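PDB 3MGA: enterochelin esterase from Salmonella enterica subsp. enterica serovar Typhimurium, which probably hydrolyses the ester bonds of ferric enterobactin, the catecholate siderophore, so that its iron can be released inside the cell. Local coordinates for residues Y32-F36 with L152-D156; A205-Q211 with V236-A242; A298-W302 with L338-L343; V351-F357 with Q378-H383. One frame throughout, in Å; residues are numbered along the deposited sequence.

How the contacts relate
Contact 1 lies in the N-terminal E-set domain; contacts 2-4 belong to the alpha/beta-hydrolase domain. In contact 4, His383 touches Ser289 of a probable nucleophile elbow and so probably borders the active site; a glycerol, probably from the crystallisation liquor, is weakly hydrogen-bonded to it. Contact 2, whose Leu208 touches the same elbow, reaches the same mixed sheet about 23 Å away between centres. Contact 3, where the end of helix 290-301 meets the loop leading into strand 344-350, lies about 25 Å from contact 4 and 20 Å from contact 2 between centres. Contact 1 comes within about 7 Å of contact 4 (nearest atoms), and Asn90 touches both Asp156 and Asp380 where the domains meet.

Contact 1 of 4, residues Y32-F36 with L152-D156; sequences YRVTF and LEMPD
The two antiparallel sheets of the N-terminal E-set beta sandwich pack face to face here. Residues 32-36 are regular extended strand; 152-153 end another strand, and at Pro155 (phi/psi -56/-25) the chain leaves the extended conformation. The segments run nearly antiparallel, 167° apart, at sandwich rather than sheet spacing: the nearest CA atoms, of Tyr32 and Met154, are 8.1 Å apart. Side chains alone bridge the gap. Met154, present as selenomethionine (chi1 and chi2 both m), packs SE 3.7 Å from Val34 CG2 and 3.8 Å from Tyr32 CB; SE lies 4.4 Å from the centroid of the Tyr32 ring, an oblique Met-aromatic contact. Pro155 CD sits over one face of that ring, 4.1 Å from its centroid, a CH-pi contact. Leu152 CD2 meets Phe36 CZ at 3.5 Å and Val34 CG1 at 4.1 Å. Strand 32-39 lies hydrogen-bonded between strands 23-26 and 80-87; Trp24 of the former covers Val34, Met154 and Pro155, and Tyr95 of strand 92-100 meets Phe36 edge-to-face and touches Leu152.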
loop_
_atom_site.group_PDB
_atom_site.type_symbol
_atom_site.label_atom_id
_atom_site.label_comp_id
_atom_site.label_asym_id
_atom_site.label_seq_id
_atom_site.Cartn_x
_atom_site.Cartn_y
_atom_site.Cartn_z
ATOM N N TYR A 32 13.833 -3.566 18.475
ATOM C CA TYR A 32 14.248 -2.198 18.730
ATOM C C TYR A 32 13.311 -1.390 19.624
ATOM O O TYR A 32 12.092 -1.477 19.506
ATOM C CB TYR A 32 14.390 -1.460 17.373
ATOM C CG TYR A 32 15.531 -1.961 16.514
ATOM C CD1 TYR A 32 15.397 -3.106 15.734
ATOM C CD2 TYR A 32 16.746 -1.296 16.489
ATOM C CE1 TYR A 32 16.444 -3.572 14.962
ATOM C CE2 TYR A 32 17.797 -1.755 15.715
ATOM C CZ TYR A 32 17.642 -2.893 14.952
ATOM O OH TYR A 32 18.689 -3.368 14.184
ATOM N N ARG A 33 13.901 -0.607 20.521
ATOM C CA ARG A 33 13.153 0.309 21.379
ATOM C C ARG A 33 13.203 1.623 20.590
ATOM O O ARG A 33 14.245 2.275 20.527
ATOM C CB ARG A 33 13.825 0.481 22.752
ATOM C CG ARG A 33 13.210 1.589 23.635
ATOM C CD ARG A 33 12.031 1.194 24.574
ATOM N NE ARG A 33 11.054 0.237 24.044
ATOM C CZ ARG A 33 9.843 0.025 24.572
ATOM N NH1 ARG A 33 9.031 -0.880 24.038
ATOM N NH2 ARG A 33 9.423 0.725 25.615
ATOM N N VAL A 34 12.086 1.997 19.978
ATOM C CA VAL A 34 12.025 3.207 19.165
ATOM C C VAL A 34 11.307 4.344 19.896
ATOM O O VAL A 34 10.206 4.159 20.406
ATOM C CB VAL A 34 11.321 2.926 17.827
ATOM C CG1 VAL A 34 11.321 4.169 16.953
ATOM C CG2 VAL A 34 12.005 1.766 17.105
ATOM N N THR A 35 11.937 5.519 19.930
ATOM C CA THR A 35 11.378 6.683 20.601
ATOM C C THR A 35 10.996 7.773 19.611
ATOM O O THR A 35 11.785 8.142 18.740
ATOM C CB THR A 35 12.387 7.281 21.611
ATOM O OG1 THR A 35 12.697 6.303 22.607
ATOM C CG2 THR A 35 11.816 8.513 22.287
ATOM N N PHE A 36 9.782 8.289 19.772
ATOM C CA PHE A 36 9.253 9.352 18.935
ATOM C C PHE A 36 9.265 10.655 19.711
ATOM O O PHE A 36 9.050 10.661 20.925
ATOM C CB PHE A 36 7.824 9.024 18.516
ATOM C CG PHE A 36 7.720 7.851 17.586
ATOM C CD1 PHE A 36 7.463 8.042 16.234
ATOM C CD2 PHE A 36 7.896 6.566 18.052
ATOM C CE1 PHE A 36 7.363 6.958 15.370
ATOM C CE2 PHE A 36 7.807 5.482 17.193
ATOM C CZ PHE A 36 7.540 5.678 15.850
ATOM N N LEU A 152 9.231 5.593 8.428
ATOM C CA LEU A 152 10.127 5.029 9.427
ATOM C C LEU A 152 10.534 3.644 8.963
ATOM O O LEU A 152 9.686 2.846 8.549
ATOM C CB LEU A 152 9.441 4.942 10.793
ATOM C CG LEU A 152 10.317 4.430 11.944
ATOM C CD1 LEU A 152 11.646 5.168 12.010
ATOM C CD2 LEU A 152 9.567 4.538 13.275
ATOM N N GLU A 153 11.826 3.359 9.028
ATOM C CA GLU A 153 12.341 2.063 8.611
ATOM C C GLU A 153 13.412 1.559 9.566
ATOM O O GLU A 153 14.335 2.285 9.896
ATOM C CB GLU A 153 12.972 2.169 7.226
ATOM C CG GLU A 153 12.094 2.773 6.154
ATOM C CD GLU A 153 12.713 2.639 4.766
ATOM O OE1 GLU A 153 12.035 2.972 3.777
ATOM O OE2 GLU A 153 13.869 2.178 4.667
HETATM N N MSE A 154 13.286 0.316 10.009
HETATM C CA MSE A 154 14.297 -0.270 10.882
HETATM C C MSE A 154 15.461 -0.691 9.980
HETATM O O MSE A 154 15.273 -0.859 8.778
HETATM C CB MSE A 154 13.740 -1.432 11.690
HETATM C CG MSE A 154 12.764 -1.031 12.799
HETATM SE SE MSE A 154 13.478 0.237 14.124
HETATM C CE MSE A 154 13.069 1.958 13.317
ATOM N N PRO A 155 16.663 -0.858 10.557
ATOM C CA PRO A 155 17.869 -1.153 9.784
ATOM C C PRO A 155 17.843 -2.369 8.873
ATOM O O PRO A 155 18.581 -2.406 7.907
ATOM C CB PRO A 155 18.936 -1.336 10.872
ATOM C CG PRO A 155 18.417 -0.569 12.032
ATOM C CD PRO A 155 16.956 -0.794 11.999
ATOM N N ASP A 156 17.008 -3.353 9.175
ATOM C CA ASP A 156 16.957 -4.560 8.368
ATOM C C ASP A 156 15.726 -4.654 7.471
ATOM O O ASP A 156 15.391 -5.737 6.986
ATOM C CB ASP A 156 17.097 -5.783 9.272
ATOM C CG ASP A 156 18.473 -5.871 9.922
ATOM O OD1 ASP A 156 19.477 -5.573 9.238
ATOM O OD2 ASP A 156 18.554 -6.270 11.104
#

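Contact 2 of 4, residues A205-Q211 with V236-A242; sequences AILLDGQ and VYLLIDA
Ile240, Ala205 and Leu239 lose the most surface where strands 204-207 and 236-240 pair in parallel, inside the mixed sheet of the alpha/beta-hydrolase domain. The strand axes approach to 4.8 Å and cross at -22°, with Ala205 opposite Tyr237, Ile206 opposite Leu238 and Leu207 opposite Leu239. Ala205 N donates to Val236 O (3.1 Å), its O accepts from Leu238 N (3.0 Å), and its CB lies 3.9 Å from Tyr237 CD1; Leu207 N donates to Leu238 O (2.9 Å). Leu239 (m, p) packs CG 4.2 Å from Leu207 CB and CB 3.6 Å from Gly210 CA; a CB on Gly210 would run into Leu239 C and Ile240 N. Ile240 N donates to Leu207 O (3.0 Å), and its CD1 meets Ile206 CG2 at 3.8 Å. Asp209 turns the chain with positive phi (52/43), letting Gly210 N, opening helix 210-216, donate to Ile240 O (2.7 Å); water 1 joins that oxygen to Asp209 N, 2.8 Å from each. Gln211 (chi1 p) OE1 accepts from Ala242 N (3.0 Å) and NE2 donates to Asp209 OD1 (3.3 Å), also salt-bridged to Arg248. Apolar-flanked strand bonding thus gives way past Leu207 and Ile240 to turn, water and side-chain bonds.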
loop_
_atom_site.group_PDB
_atom_site.type_symbol
_atom_site.label_atom_id
_atom_site.label_comp_id
_atom_site.label_asym_id
_atom_site.label_seq_id
_atom_site.Cartn_x
_atom_site.Cartn_y
_atom_site.Cartn_z
ATOM N N ALA A 205 1.459 -3.687 -18.193
ATOM C CA ALA A 205 1.246 -3.838 -16.769
ATOM C C ALA A 205 0.210 -2.815 -16.340
ATOM O O ALA A 205 0.402 -1.611 -16.535
ATOM C CB ALA A 205 2.564 -3.629 -16.002
ATOM N N ILE A 206 -0.898 -3.287 -15.777
ATOM C CA ILE A 206 -1.940 -2.388 -15.318
ATOM C C ILE A 206 -1.873 -2.188 -13.811
ATOM O O ILE A 206 -1.900 -3.148 -13.037
ATOM C CB ILE A 206 -3.329 -2.902 -15.682
ATOM C CG1 ILE A 206 -3.480 -2.978 -17.203
ATOM C CG2 ILE A 206 -4.398 -1.986 -15.104
ATOM C CD1 ILE A 206 -4.846 -3.481 -17.645
ATOM N N LEU A 207 -1.781 -0.928 -13.400
ATOM C CA LEU A 207 -1.740 -0.590 -11.990
ATOM C C LEU A 207 -2.995 0.148 -11.563
ATOM O O LEU A 207 -3.292 1.243 -12.052
ATOM C CB LEU A 207 -0.493 0.219 -11.638
ATOM C CG LEU A 207 0.838 -0.532 -11.505
ATOM C CD1 LEU A 207 1.246 -1.243 -12.778
ATOM C CD2 LEU A 207 1.917 0.444 -11.090
ATOM N N LEU A 208 -3.730 -0.461 -10.639
ATOM C CA LEU A 208 -4.946 0.131 -10.117
ATOM C C LEU A 208 -4.533 1.214 -9.116
ATOM O O LEU A 208 -3.358 1.299 -8.753
ATOM C CB LEU A 208 -5.831 -0.943 -9.500
ATOM C CG LEU A 208 -6.273 -2.011 -10.506
ATOM C CD1 LEU A 208 -6.965 -3.177 -9.798
ATOM C CD2 LEU A 208 -7.174 -1.406 -11.620
ATOM N N ASP A 209 -5.483 2.039 -8.676
ATOM C CA ASP A 209 -5.169 3.164 -7.795
ATOM C C ASP A 209 -4.047 3.986 -8.437
ATOM O O ASP A 209 -3.100 4.421 -7.779
ATOM C CB ASP A 209 -4.829 2.690 -6.384
ATOM C CG ASP A 209 -6.064 2.220 -5.615
ATOM O OD1 ASP A 209 -7.089 2.932 -5.645
ATOM O OD2 ASP A 209 -6.011 1.162 -4.961
ATOM N N GLY A 210 -4.180 4.194 -9.743
ATOM C CA GLY A 210 -3.200 4.940 -10.526
ATOM C C GLY A 210 -2.936 6.352 -10.043
ATOM O O GLY A 210 -1.817 6.855 -10.160
ATOM N N GLN A 211 -3.970 6.998 -9.508
ATOM C CA GLN A 211 -3.843 8.357 -9.003
ATOM C C GLN A 211 -2.743 8.441 -7.929
ATOM O O GLN A 211 -1.944 9.379 -7.920
ATOM C CB GLN A 211 -5.194 8.890 -8.486
ATOM C CG GLN A 211 -5.778 8.222 -7.222
ATOM C CD GLN A 211 -6.116 6.733 -7.366
ATOM O OE1 GLN A 211 -6.264 6.215 -8.468
ATOM N NE2 GLN A 211 -6.252 6.046 -6.227
ATOM N N VAL A 236 5.150 -1.199 -20.987
ATOM C CA VAL A 236 4.124 -0.182 -21.131
ATOM C C VAL A 236 3.320 -0.226 -19.849
ATOM O O VAL A 236 2.670 -1.227 -19.570
ATOM C CB VAL A 236 3.179 -0.488 -22.326
ATOM C CG1 VAL A 236 1.966 0.474 -22.334
ATOM C CG2 VAL A 236 3.944 -0.430 -23.640
ATOM N N TYR A 237 3.368 0.851 -19.070
ATOM C CA TYR A 237 2.649 0.930 -17.795
ATOM C C TYR A 237 1.376 1.775 -17.879
ATOM O O TYR A 237 1.419 2.914 -18.312
ATOM C CB TYR A 237 3.568 1.498 -16.719
ATOM C CG TYR A 237 4.777 0.639 -16.443
ATOM C CD1 TYR A 237 4.731 -0.379 -15.497
ATOM C CD2 TYR A 237 5.961 0.840 -17.126
ATOM C CE1 TYR A 237 5.836 -1.171 -15.242
ATOM C CE2 TYR A 237 7.072 0.057 -16.873
ATOM C CZ TYR A 237 7.001 -0.949 -15.935
ATOM O OH TYR A 237 8.104 -1.729 -15.692
ATOM N N LEU A 238 0.250 1.203 -17.442
ATOM C CA LEU A 238 -1.036 1.879 -17.455
ATOM C C LEU A 238 -1.589 2.088 -16.039
ATOM O O LEU A 238 -1.991 1.139 -15.373
ATOM C CB LEU A 238 -2.015 1.054 -18.266
ATOM C CG LEU A 238 -3.413 1.612 -18.460
ATOM C CD1 LEU A 238 -3.347 2.977 -19.139
ATOM C CD2 LEU A 238 -4.235 0.636 -19.275
ATOM N N LEU A 239 -1.606 3.332 -15.572
ATOM C CA LEU A 239 -2.139 3.623 -14.244
ATOM C C LEU A 239 -3.557 4.114 -14.386
ATOM O O LEU A 239 -3.801 5.095 -15.091
ATOM C CB LEU A 239 -1.285 4.646 -13.505
ATOM C CG LEU A 239 0.037 4.151 -12.912
ATOM C CD1 LEU A 239 0.917 3.457 -13.928
ATOM C CD2 LEU A 239 0.758 5.346 -12.296
ATOM N N ILE A 240 -4.496 3.436 -13.722
ATOM C CA ILE A 240 -5.901 3.817 -13.821
ATOM C C ILE A 240 -6.403 4.507 -12.555
ATOM O O ILE A 240 -6.238 4.005 -11.452
ATOM C CB ILE A 240 -6.801 2.610 -14.124
ATOM C CG1 ILE A 240 -6.263 1.813 -15.317
ATOM C CG2 ILE A 240 -8.227 3.080 -14.399
ATOM C CD1 ILE A 240 -7.099 0.594 -15.639
ATOM N N ASP A 241 -7.029 5.662 -12.740
ATOM C CA ASP A 241 -7.576 6.446 -11.636
ATOM C C ASP A 241 -8.822 5.749 -11.124
ATOM O O ASP A 241 -9.709 5.402 -11.917
ATOM C CB ASP A 241 -7.945 7.841 -12.154
ATOM C CG ASP A 241 -8.347 8.803 -11.061
ATOM O OD1 ASP A 241 -8.412 8.422 -9.882
ATOM O OD2 ASP A 241 -8.600 9.975 -11.395
ATOM N N ALA A 242 -8.879 5.522 -9.814
ATOM C CA ALA A 242 -10.043 4.898 -9.181
ATOM C C ALA A 242 -11.160 5.932 -8.996
ATOM O O ALA A 242 -12.279 5.580 -8.610
ATOM C CB ALA A 242 -9.663 4.285 -7.826
HETATM O O HOH W 1 -7.795 2.044 -10.219
#

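Contact 3 of 4, residues A298-W302 with L338-L343; sequences AGLNW and LCARGL
Residues 298-301 form the last turn of helix 290-301, closed by Trp302 N donating to Ala298 O at 2.8 Å; Trp302 (phi/psi -132/65) is the first residue to leave helical geometry. The opposing 338-343 run has no regular secondary structure: largely extended from Leu338 to Arg341, it reverses at Gly342, whose positive phi (89/-3) places it where a side chain would jam against the preceding carbonyl. The backbones come nearest at Leu300 and Ala340, CA to CA 5.7 Å, and at Gly299 and Leu343, 7.0 Å. Leu300 (m, t) is the centrepiece: its CD2 lies 3.7 Å from Ala340 N, 4.0 Å from Ala340 CB and 4.2 Å from Leu343 CD1, while its CB is 4.2 Å from Leu338 CD1. Leu343 (m, t) sets CD1 3.4 Å from Gly299 O, leaving little room for a side chain at Gly299. Leu338 (m, t) brings CD2 to 3.4 Å from Asn301 OD1, while Asn301 ND2 bonds back to the carbonyl of Tyr297. The contact is mainly apolar, a loop laid against the C-terminal end of helix 290-301. Val329 and Leu333 of helix 328-335 complete the pocket round Leu300, and backbone bonds from Gly342 to Gln371 and Leu343 to Ser373 lead the loop into strand 344-350, next to strand 373-379.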
loop_
_atom_site.group_PDB
_atom_site.type_symbol
_atom_site.label_atom_id
_atom_site.label_comp_id
_atom_site.label_asym_id
_atom_site.label_seq_id
_atom_site.Cartn_x
_atom_site.Cartn_y
_atom_site.Cartn_z
ATOM N N ALA A 298 -9.673 -10.413 -11.914
ATOM C CA ALA A 298 -9.432 -10.218 -13.349
ATOM C C ALA A 298 -8.709 -11.424 -13.943
ATOM O O ALA A 298 -9.124 -11.960 -14.957
ATOM C CB ALA A 298 -8.619 -8.951 -13.590
ATOM N N GLY A 299 -7.618 -11.835 -13.304
ATOM C CA GLY A 299 -6.850 -12.986 -13.759
ATOM C C GLY A 299 -7.659 -14.270 -13.743
ATOM O O GLY A 299 -7.511 -15.119 -14.633
ATOM N N LEU A 300 -8.503 -14.417 -12.724
ATOM C CA LEU A 300 -9.358 -15.592 -12.592
ATOM C C LEU A 300 -10.455 -15.651 -13.660
ATOM O O LEU A 300 -10.750 -16.728 -14.166
ATOM C CB LEU A 300 -9.998 -15.650 -11.200
ATOM C CG LEU A 300 -9.080 -15.948 -10.010
ATOM C CD1 LEU A 300 -9.848 -15.810 -8.703
ATOM C CD2 LEU A 300 -8.467 -17.344 -10.126
ATOM N N ASN A 301 -11.048 -14.508 -14.007
ATOM C CA ASN A 301 -12.124 -14.484 -15.009
ATOM C C ASN A 301 -11.676 -14.308 -16.467
ATOM O O ASN A 301 -12.347 -14.808 -17.377
ATOM C CB ASN A 301 -13.199 -13.442 -14.665
ATOM C CG ASN A 301 -13.950 -13.773 -13.382
ATOM O OD1 ASN A 301 -15.084 -14.264 -13.426
ATOM N ND2 ASN A 301 -13.302 -13.567 -12.241
ATOM N N TRP A 302 -10.560 -13.618 -16.692
ATOM C CA TRP A 302 -10.052 -13.402 -18.054
ATOM C C TRP A 302 -8.559 -13.734 -18.137
ATOM O O TRP A 302 -7.727 -12.853 -18.402
ATOM C CB TRP A 302 -10.318 -11.964 -18.493
ATOM C CG TRP A 302 -11.762 -11.624 -18.474
ATOM C CD1 TRP A 302 -12.678 -11.885 -19.454
ATOM C CD2 TRP A 302 -12.478 -10.976 -17.418
ATOM N NE1 TRP A 302 -13.917 -11.437 -19.073
ATOM C CE2 TRP A 302 -13.824 -10.873 -17.829
ATOM C CE3 TRP A 302 -12.113 -10.471 -16.166
ATOM C CZ2 TRP A 302 -14.806 -10.289 -17.034
ATOM C CZ3 TRP A 302 -13.083 -9.891 -15.376
ATOM C CH2 TRP A 302 -14.420 -9.805 -15.813
ATOM N N LEU A 338 -14.338 -20.626 -10.814
ATOM C CA LEU A 338 -13.099 -19.977 -11.230
ATOM C C LEU A 338 -11.908 -20.856 -10.856
ATOM O O LEU A 338 -11.997 -21.671 -9.935
ATOM C CB LEU A 338 -12.972 -18.610 -10.557
ATOM C CG LEU A 338 -14.113 -17.624 -10.827
ATOM C CD1 LEU A 338 -13.923 -16.354 -10.013
ATOM C CD2 LEU A 338 -14.217 -17.308 -12.311
ATOM N N CYS A 339 -10.802 -20.698 -11.578
ATOM C CA CYS A 339 -9.590 -21.473 -11.310
ATOM C C CYS A 339 -8.365 -20.809 -11.932
ATOM O O CYS A 339 -8.393 -20.400 -13.093
ATOM C CB CYS A 339 -9.728 -22.900 -11.849
ATOM S SG CYS A 339 -9.935 -23.010 -13.643
ATOM N N ALA A 340 -7.293 -20.701 -11.152
ATOM C CA ALA A 340 -6.053 -20.097 -11.629
ATOM C C ALA A 340 -5.282 -21.128 -12.437
ATOM O O ALA A 340 -4.532 -21.924 -11.876
ATOM C CB ALA A 340 -5.219 -19.610 -10.461
ATOM N N ARG A 341 -5.483 -21.120 -13.753
ATOM C CA ARG A 341 -4.814 -22.063 -14.645
ATOM C C ARG A 341 -3.942 -21.312 -15.647
ATOM O O ARG A 341 -4.446 -20.615 -16.528
ATOM C CB ARG A 341 -5.846 -22.932 -15.362
ATOM C CG ARG A 341 -5.249 -24.013 -16.254
ATOM C CD ARG A 341 -6.327 -24.957 -16.763
ATOM N NE ARG A 341 -6.984 -25.673 -15.668
ATOM C CZ ARG A 341 -8.000 -26.520 -15.821
ATOM N NH1 ARG A 341 -8.525 -27.120 -14.758
ATOM N NH2 ARG A 341 -8.497 -26.769 -17.029
ATOM N N GLY A 342 -2.629 -21.461 -15.497
ATOM C CA GLY A 342 -1.667 -20.791 -16.362
ATOM C C GLY A 342 -1.289 -19.419 -15.827
ATOM O O GLY A 342 -0.441 -18.738 -16.402
ATOM N N LEU A 343 -1.912 -19.020 -14.720
ATOM C CA LEU A 343 -1.647 -17.729 -14.108
ATOM C C LEU A 343 -0.407 -17.759 -13.241
ATOM O O LEU A 343 -0.087 -18.782 -12.642
ATOM C CB LEU A 343 -2.814 -17.285 -13.216
ATOM C CG LEU A 343 -4.202 -17.058 -13.815
ATOM C CD1 LEU A 343 -5.169 -16.624 -12.705
ATOM C CD2 LEU A 343 -4.152 -16.024 -14.916
#

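Contact 4 of 4, residues V351-F357 with Q378-H383; sequences VREPIVF and QVDGGH
Val351 N donates to Val379 O (3.0 Å), and Val351 CG2 packs 4.0 Å from Asp380 CA. Val379 O also takes a weak hydrogen bond from Gly381 N (2.9 Å), forming an inverse gamma turn centred on Asp380 (phi/psi -84/83). Arg352 N donates to Gly381 O (2.9 Å); its CB lies 3.7 Å from Gly382 N, and water 2 links Arg352 O to His383 N, 2.8 Å from each. Glu353, N-cap of helix 354-367, uses chi1 p to bring OE2 to His383 ND1 (3.0 Å), while OE1 is hydrogen-bonded to Ser313 OG and Gly350 N. Such a His-carboxylate pair on loops following neighbouring parallel strands, with Ser289 touching the histidine, is consistent with the Ser-His-acid triad of alpha/beta hydrolases; helix 354-367 connects strands 344-350 and 373-379 in a beta-alpha-beta unit. Val356 CG2 lies 4.4 Å from His383 ND1. Phe357 N closes the first turn on Glu353 O (2.6 Å), and its ring edge meets Gln378, CE1 to CG 4.0 Å.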
loop_
_atom_site.group_PDB
_atom_site.type_symbol
_atom_site.label_atom_id
_atom_site.label_comp_id
_atom_site.label_asym_id
_atom_site.label_seq_id
_atom_site.Cartn_x
_atom_site.Cartn_y
_atom_site.Cartn_z
ATOM N N VAL A 351 2.166 -9.059 8.143
ATOM C CA VAL A 351 1.842 -9.679 9.425
ATOM C C VAL A 351 1.204 -8.668 10.386
ATOM O O VAL A 351 0.655 -9.056 11.421
ATOM C CB VAL A 351 3.087 -10.340 10.084
ATOM C CG1 VAL A 351 3.572 -11.507 9.250
ATOM C CG2 VAL A 351 4.226 -9.322 10.308
ATOM N N ARG A 352 1.285 -7.378 10.041
ATOM C CA ARG A 352 0.689 -6.309 10.842
ATOM C C ARG A 352 -0.746 -5.973 10.380
ATOM O O ARG A 352 -1.276 -4.915 10.702
ATOM C CB ARG A 352 1.540 -5.043 10.785
ATOM C CG ARG A 352 2.949 -5.149 11.358
ATOM C CD ARG A 352 2.914 -5.350 12.835
ATOM N NE ARG A 352 4.182 -5.037 13.492
ATOM C CZ ARG A 352 4.352 -5.056 14.814
ATOM N NH1 ARG A 352 3.340 -5.379 15.611
ATOM N NH2 ARG A 352 5.531 -4.754 15.346
ATOM N N GLU A 353 -1.350 -6.857 9.595
ATOM C CA GLU A 353 -2.744 -6.703 9.154
ATOM C C GLU A 353 -3.344 -8.100 9.233
ATOM O O GLU A 353 -3.612 -8.722 8.199
ATOM C CB GLU A 353 -2.846 -6.092 7.750
ATOM C CG GLU A 353 -1.931 -6.732 6.694
ATOM C CD GLU A 353 -2.074 -6.126 5.310
ATOM O OE1 GLU A 353 -1.250 -6.473 4.438
ATOM O OE2 GLU A 353 -2.989 -5.299 5.085
ATOM N N PRO A 354 -3.529 -8.606 10.478
ATOM C CA PRO A 354 -4.029 -9.945 10.811
ATOM C C PRO A 354 -5.199 -10.426 9.983
ATOM O O PRO A 354 -5.126 -11.504 9.395
ATOM C CB PRO A 354 -4.456 -9.811 12.279
ATOM C CG PRO A 354 -3.589 -8.785 12.829
ATOM C CD PRO A 354 -3.214 -7.843 11.701
ATOM N N ILE A 355 -6.267 -9.638 9.941
ATOM C CA ILE A 355 -7.455 -10.025 9.201
ATOM C C ILE A 355 -7.085 -10.283 7.747
ATOM O O ILE A 355 -7.355 -11.360 7.212
ATOM C CB ILE A 355 -8.578 -8.966 9.305
ATOM C CG1 ILE A 355 -9.053 -8.839 10.760
ATOM C CG2 ILE A 355 -9.758 -9.346 8.426
ATOM C CD1 ILE A 355 -10.222 -7.873 10.960
ATOM N N VAL A 356 -6.443 -9.300 7.127
ATOM C CA VAL A 356 -6.030 -9.416 5.735
ATOM C C VAL A 356 -5.037 -10.562 5.559
ATOM O O VAL A 356 -5.176 -11.369 4.649
ATOM C CB VAL A 356 -5.422 -8.103 5.220
ATOM C CG1 VAL A 356 -4.846 -8.282 3.803
ATOM C CG2 VAL A 356 -6.468 -6.995 5.253
ATOM N N PHE A 357 -4.053 -10.641 6.450
ATOM C CA PHE A 357 -3.046 -11.698 6.389
ATOM C C PHE A 357 -3.667 -13.102 6.441
ATOM O O PHE A 357 -3.345 -13.968 5.620
ATOM C CB PHE A 357 -2.046 -11.525 7.523
ATOM C CG PHE A 357 -0.911 -12.501 7.481
ATOM C CD1 PHE A 357 0.170 -12.286 6.642
ATOM C CD2 PHE A 357 -0.910 -13.623 8.290
ATOM C CE1 PHE A 357 1.218 -13.180 6.600
ATOM C CE2 PHE A 357 0.142 -14.512 8.255
ATOM C CZ PHE A 357 1.208 -14.288 7.409
ATOM N N GLN A 378 5.446 -12.696 2.549
ATOM C CA GLN A 378 5.037 -12.154 3.848
ATOM C C GLN A 378 5.863 -10.914 4.078
ATOM O O GLN A 378 7.065 -10.921 3.834
ATOM C CB GLN A 378 5.328 -13.119 4.990
ATOM C CG GLN A 378 4.627 -14.434 4.875
ATOM C CD GLN A 378 4.895 -15.356 6.048
ATOM O OE1 GLN A 378 5.457 -14.948 7.069
ATOM N NE2 GLN A 378 4.486 -16.610 5.908
ATOM N N VAL A 379 5.228 -9.863 4.577
ATOM C CA VAL A 379 5.906 -8.613 4.819
ATOM C C VAL A 379 5.806 -8.220 6.289
ATOM O O VAL A 379 4.743 -8.308 6.901
ATOM C CB VAL A 379 5.324 -7.486 3.900
ATOM C CG1 VAL A 379 6.043 -6.169 4.118
ATOM C CG2 VAL A 379 5.442 -7.893 2.445
ATOM N N ASP A 380 6.935 -7.823 6.863
ATOM C CA ASP A 380 6.971 -7.367 8.244
ATOM C C ASP A 380 6.568 -5.899 8.159
ATOM O O ASP A 380 7.410 -5.005 8.090
ATOM C CB ASP A 380 8.366 -7.547 8.851
ATOM C CG ASP A 380 8.443 -7.099 10.291
ATOM O OD1 ASP A 380 7.488 -6.466 10.776
ATOM O OD2 ASP A 380 9.471 -7.375 10.946
ATOM N N GLY A 381 5.255 -5.691 8.123
ATOM C CA GLY A 381 4.631 -4.378 8.011
ATOM C C GLY A 381 3.135 -4.611 7.857
ATOM O O GLY A 381 2.665 -5.736 8.067
ATOM N N GLY A 382 2.384 -3.583 7.457
ATOM C CA GLY A 382 0.934 -3.727 7.328
ATOM C C GLY A 382 0.242 -3.208 6.081
ATOM O O GLY A 382 0.767 -3.294 4.972
ATOM N N HIS A 383 -0.976 -2.709 6.284
ATOM C CA HIS A 383 -1.826 -2.159 5.224
ATOM C C HIS A 383 -1.237 -0.770 4.979
ATOM O O HIS A 383 -1.844 0.255 5.290
ATOM C CB HIS A 383 -3.263 -2.100 5.752
ATOM C CG HIS A 383 -4.307 -2.001 4.689
ATOM N ND1 HIS A 383 -4.788 -3.109 4.025
ATOM C CD2 HIS A 383 -4.989 -0.941 4.198
ATOM C CE1 HIS A 383 -5.707 -2.732 3.155
ATOM N NE2 HIS A 383 -5.854 -1.422 3.245
HETATM O O HOH W 2 -1.779 -2.790 8.982
#